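Local structure of KLLA0C04147p (5H2D) at residues S167-K172 against F180-L185. The protein binds ergosterol in a pocket of its oxysterol-binding-protein-related domain and probably transfers sterols between membranes. Numbering follows the deposited sequence.
Sequences SFVDSK and FKHLGL. With ERG (ergosterol), chain B.
CG lies anti to the carbonyl carbon in Phe-180 (chi1 -58°) and His-182 (chi1 -60°), whose side chains share a face of the sheet with Val-169 and Ser-171. This antiparallel beta hairpin, strands 161-173 and 178-190 of the oxysterol-binding-protein fold, exemplifies how alternating side chains give a sheet one ligand-facing and one outer surface. Toward ergosterol, Phe-180 turns one ring face to C17, its CZ lying 3.4 Å from sterol C22, while Val-169 CG1 meets the ring edge and Ser-171 CB presses on CD2 at 3.4 Å. An alanine in place of Phe-180 would probably open a gap beside the sterol's C16, C17 and C22 and take from Ser-171 CB its contacts with ring atoms CD2 and CE2. His-182 brings CE1 to within 3.5 Å of sterol C5; its NE2 is hydrogen-bonded to Asn-208 OD1, and a water bridges ND1 to Ser-167 OG, bonds that would limit ring rotation. The Val-169 side chain runs beside that of His-182, CG2 3.7 Å from ND1. Paired backbone hydrogen bonds join Asp-170 and Lys-181, and Leu-183 N reaches Phe-168 O nearly straight, at 2.9 Å. On the side away from the sterol, Leu-183 CD1 touches Asp-170 CB and sits 4.1 Å above the centre of the Phe-168 ring, a CH-pi contact only 5° off the normal.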
ATOM      1  N   SER A 167      -4.527   5.816   4.708  1.00  9.61           N
ATOM      2  CA  SER A 167      -3.203   6.322   4.377  1.00  9.53           C
ATOM      3  C   SER A 167      -3.157   7.814   4.683  1.00 10.38           C
ATOM      4  O   SER A 167      -3.795   8.622   3.999  1.00 10.79           O
ATOM      5  CB  SER A 167      -2.872   6.065   2.915  1.00 10.56           C
ATOM      6  OG  SER A 167      -1.583   6.568   2.637  1.00 10.94           O
ATOM      7  N   PHE A 168      -2.415   8.176   5.727  1.00 11.06           N
ATOM      8  CA  PHE A 168      -2.289   9.548   6.198  1.00 12.08           C
ATOM      9  C   PHE A 168      -0.787   9.746   6.374  1.00 11.80           C
ATOM     10  O   PHE A 168      -0.236   9.405   7.423  1.00 13.71           O
ATOM     11  CB  PHE A 168      -3.077   9.718   7.500  1.00 13.29           C
ATOM     12  CG  PHE A 168      -3.130  11.131   8.028  1.00 15.26           C
ATOM     13  CD1 PHE A 168      -2.305  12.125   7.525  1.00 17.94           C
ATOM     14  CD2 PHE A 168      -4.002  11.448   9.054  1.00 21.11           C
ATOM     15  CE1 PHE A 168      -2.356  13.416   8.042  1.00 19.30           C
ATOM     16  CE2 PHE A 168      -4.067  12.734   9.563  1.00 20.80           C
ATOM     17  CZ  PHE A 168      -3.238  13.714   9.060  1.00 19.82           C
ATOM     18  N   VAL A 169      -0.123  10.229   5.324  1.00 11.76           N
ATOM     19  CA  VAL A 169       1.327  10.374   5.318  1.00 13.17           C
ATOM     20  C   VAL A 169       1.669  11.797   5.729  1.00 15.14           C
ATOM     21  O   VAL A 169       1.273  12.759   5.055  1.00 15.86           O
ATOM     22  CB  VAL A 169       1.921  10.036   3.943  1.00 12.93           C
ATOM     23  CG1 VAL A 169       3.432  10.194   3.972  1.00 16.73           C
ATOM     24  CG2 VAL A 169       1.539   8.609   3.525  1.00 12.54           C
ATOM     25  N   ASP A 170       2.411  11.927   6.829  1.00 11.57           N
ATOM     26  CA  ASP A 170       2.853  13.207   7.375  1.00 15.61           C
ATOM     27  C   ASP A 170       4.353  13.306   7.128  1.00 14.41           C
ATOM     28  O   ASP A 170       5.117  12.499   7.665  1.00 16.91           O
ATOM     29  CB  ASP A 170       2.521  13.263   8.863  1.00 16.81           C
ATOM     30  CG  ASP A 170       2.414  14.675   9.396  1.00 23.28           C
ATOM     31  OD1 ASP A 170       2.045  15.592   8.629  1.00 25.18           O
ATOM     32  OD2 ASP A 170       2.674  14.841  10.603  1.00 27.52           O
ATOM     33  N   SER A 171       4.776  14.271   6.313  1.00 15.73           N
ATOM     34  CA  SER A 171       6.159  14.341   5.853  1.00 15.92           C
ATOM     35  C   SER A 171       6.810  15.663   6.241  1.00 17.66           C
ATOM     36  O   SER A 171       6.140  16.679   6.459  1.00 17.49           O
ATOM     37  CB  SER A 171       6.254  14.166   4.331  1.00 17.20           C
ATOM     38  OG  SER A 171       5.690  15.282   3.661  1.00 19.89           O
ATOM     39  N   LYS A 172       8.141  15.644   6.282  1.00 15.24           N
ATOM     40  CA  LYS A 172       8.893  16.819   6.709  1.00 18.86           C
ATOM     41  C   LYS A 172      10.344  16.691   6.276  1.00 16.92           C
ATOM     42  O   LYS A 172      11.002  15.699   6.606  1.00 17.72           O
ATOM     43  CB  LYS A 172       8.815  16.979   8.228  1.00 22.70           C
ATOM     44  CG  LYS A 172       9.652  18.127   8.773  1.00 26.89           C
ATOM     45  CD  LYS A 172       9.123  19.458   8.300  1.00 28.79           C
ATOM     46  CE  LYS A 172       9.052  20.447   9.459  1.00 36.46           C
ATOM     47  NZ  LYS A 172       8.166  19.947  10.553  1.00 40.36           N
ATOM     48  N   PHE A 180       8.969  10.512   6.741  1.00 12.85           N
ATOM     49  CA  PHE A 180       7.586  10.175   6.408  1.00 12.05           C
ATOM     50  C   PHE A 180       7.004   9.301   7.504  1.00 11.94           C
ATOM     51  O   PHE A 180       7.538   8.224   7.797  1.00 13.79           O
ATOM     52  CB  PHE A 180       7.513   9.464   5.050  1.00 11.29           C
ATOM     53  CG  PHE A 180       8.077  10.289   3.949  1.00 10.61           C
ATOM     54  CD1 PHE A 180       9.442  10.277   3.677  1.00 11.59           C
ATOM     55  CD2 PHE A 180       7.260  11.144   3.233  1.00 13.03           C
ATOM     56  CE1 PHE A 180       9.966  11.101   2.681  1.00 12.69           C
ATOM     57  CE2 PHE A 180       7.768  11.958   2.243  1.00 13.65           C
ATOM     58  CZ  PHE A 180       9.121  11.941   1.964  1.00 12.77           C
ATOM     59  N   LYS A 181       5.916   9.762   8.106  1.00 12.30           N
ATOM     60  CA  LYS A 181       5.209   8.990   9.117  1.00 13.65           C
ATOM     61  C   LYS A 181       3.826   8.633   8.594  1.00 11.57           C
ATOM     62  O   LYS A 181       3.187   9.438   7.903  1.00 13.74           O
ATOM     63  CB  LYS A 181       5.112   9.764  10.441  1.00 15.79           C
ATOM     64  CG  LYS A 181       6.485  10.066  11.035  1.00 20.73           C
ATOM     65  CD  LYS A 181       6.399  10.607  12.452  1.00 29.32           C
ATOM     66  CE  LYS A 181       7.679  10.314  13.235  1.00 32.31           C
ATOM     67  NZ  LYS A 181       8.895  10.933  12.633  1.00 33.17           N
ATOM     68  N   HIS A 182       3.388   7.422   8.908  1.00 11.49           N
ATOM     69  CA  HIS A 182       2.127   6.862   8.423  1.00 12.14           C
ATOM     70  C   HIS A 182       1.195   6.747   9.618  1.00 10.74           C
ATOM     71  O   HIS A 182       1.348   5.853  10.458  1.00 12.66           O
ATOM     72  CB  HIS A 182       2.392   5.522   7.741  1.00 10.46           C
ATOM     73  CG  HIS A 182       3.313   5.659   6.572  1.00 12.23           C
ATOM     74  ND1 HIS A 182       2.876   5.592   5.268  1.00 11.42           N
ATOM     75  CD2 HIS A 182       4.636   5.952   6.512  1.00 11.82           C
ATOM     76  CE1 HIS A 182       3.896   5.814   4.454  1.00 11.53           C
ATOM     77  NE2 HIS A 182       4.973   6.042   5.185  1.00 11.19           N
ATOM     78  N   LEU A 183       0.238   7.668   9.698  1.00 12.21           N
ATOM     79  CA  LEU A 183      -0.528   7.865  10.920  1.00 14.03           C
ATOM     80  C   LEU A 183      -1.781   7.001  11.011  1.00 16.72           C
ATOM     81  O   LEU A 183      -2.359   6.889  12.099  1.00 16.60           O
ATOM     82  CB  LEU A 183      -0.914   9.344  11.047  1.00 13.45           C
ATOM     83  CG  LEU A 183       0.259  10.333  11.036  1.00 17.35           C
ATOM     84  CD1 LEU A 183      -0.215  11.769  11.254  1.00 21.97           C
ATOM     85  CD2 LEU A 183       1.296   9.945  12.079  1.00 19.11           C
ATOM     86  N   GLY A 184      -2.228   6.397   9.909  1.00 12.61           N
ATOM     87  CA  GLY A 184      -3.470   5.660   9.929  1.00 12.45           C
ATOM     88  C   GLY A 184      -3.320   4.222  10.427  1.00 11.84           C
ATOM     89  O   GLY A 184      -2.263   3.601  10.354  1.00 14.33           O
ATOM     90  N   LEU A 185      -4.427   3.672  10.929  1.00 11.35           N
ATOM     91  CA  LEU A 185      -4.471   2.286  11.370  1.00 13.85           C
ATOM     92  C   LEU A 185      -4.889   1.372  10.221  1.00 11.33           C
ATOM     93  O   LEU A 185      -5.752   1.723   9.407  1.00 12.53           O
ATOM     94  CB  LEU A 185      -5.445   2.134  12.539  1.00 14.56           C
ATOM     95  CG  LEU A 185      -5.469   0.821  13.312  1.00 16.02           C
ATOM     96  CD1 LEU A 185      -4.112   0.541  13.948  1.00 17.72           C
ATOM     97  CD2 LEU A 185      -6.568   0.880  14.371  1.00 19.14           C
TER
HETATM   98  C1  ERG B1301       5.564   3.363   1.864  1.00  9.20           C
HETATM   99  C2  ERG B1301       4.601   2.177   1.861  1.00  9.76           C
HETATM  100  C3  ERG B1301       3.245   2.697   2.261  1.00 10.84           C
HETATM  101  C4  ERG B1301       2.772   3.764   1.273  1.00 11.30           C
HETATM  102  C5  ERG B1301       3.743   4.804   1.081  1.00 10.61           C
HETATM  103  C6  ERG B1301       3.302   6.092   0.810  1.00 10.14           C
HETATM  104  C7  ERG B1301       4.178   7.156   0.542  1.00 11.51           C
HETATM  105  C8  ERG B1301       5.562   6.954   0.523  1.00  9.91           C
HETATM  106  C9  ERG B1301       6.062   5.710   1.008  1.00 10.00           C
HETATM  107  C10 ERG B1301       5.116   4.484   0.916  1.00 10.36           C
HETATM  108  C11 ERG B1301       7.533   5.365   0.518  1.00 11.85           C
HETATM  109  C12 ERG B1301       8.451   6.590   0.460  1.00 11.14           C
HETATM  110  C13 ERG B1301       7.759   7.669  -0.399  1.00 10.89           C
HETATM  111  C14 ERG B1301       6.489   8.059   0.390  1.00  9.71           C
HETATM  112  C15 ERG B1301       6.019   9.287  -0.364  1.00 11.42           C
HETATM  113  C16 ERG B1301       7.335  10.022  -0.750  1.00 10.00           C
HETATM  114  C17 ERG B1301       8.469   9.027  -0.378  1.00 10.55           C
HETATM  115  C18 ERG B1301       7.480   7.200  -1.845  1.00 10.93           C
HETATM  116  C19 ERG B1301       5.178   3.976  -0.551  1.00 10.28           C
HETATM  117  C20 ERG B1301       9.668   9.246  -1.329  1.00 11.72           C
HETATM  118  C21 ERG B1301      10.821   8.272  -1.120  1.00 13.03           C
HETATM  119  C22 ERG B1301      10.160  10.662  -1.059  1.00 12.25           C
HETATM  120  C23 ERG B1301      10.037  11.721  -2.108  1.00 13.49           C
HETATM  121  C24 ERG B1301      10.507  13.142  -1.802  1.00 12.13           C
HETATM  122  C25 ERG B1301      11.242  13.687  -3.034  1.00 13.74           C
HETATM  123  C26 ERG B1301      12.463  12.799  -3.300  1.00 15.98           C
HETATM  124  C27 ERG B1301      11.747  15.124  -2.829  1.00 16.98           C
HETATM  125  C28 ERG B1301       9.265  13.955  -1.490  1.00 11.57           C
HETATM  126  O1  ERG B1301       2.272   1.594   2.325  1.00 12.53           O
HETATM  127  O   HOH W   1       0.052   4.709   4.466  1.00  1.84           O
HETATM  128  O   HOH W   2      -1.339   5.713   7.171  1.00 11.09           O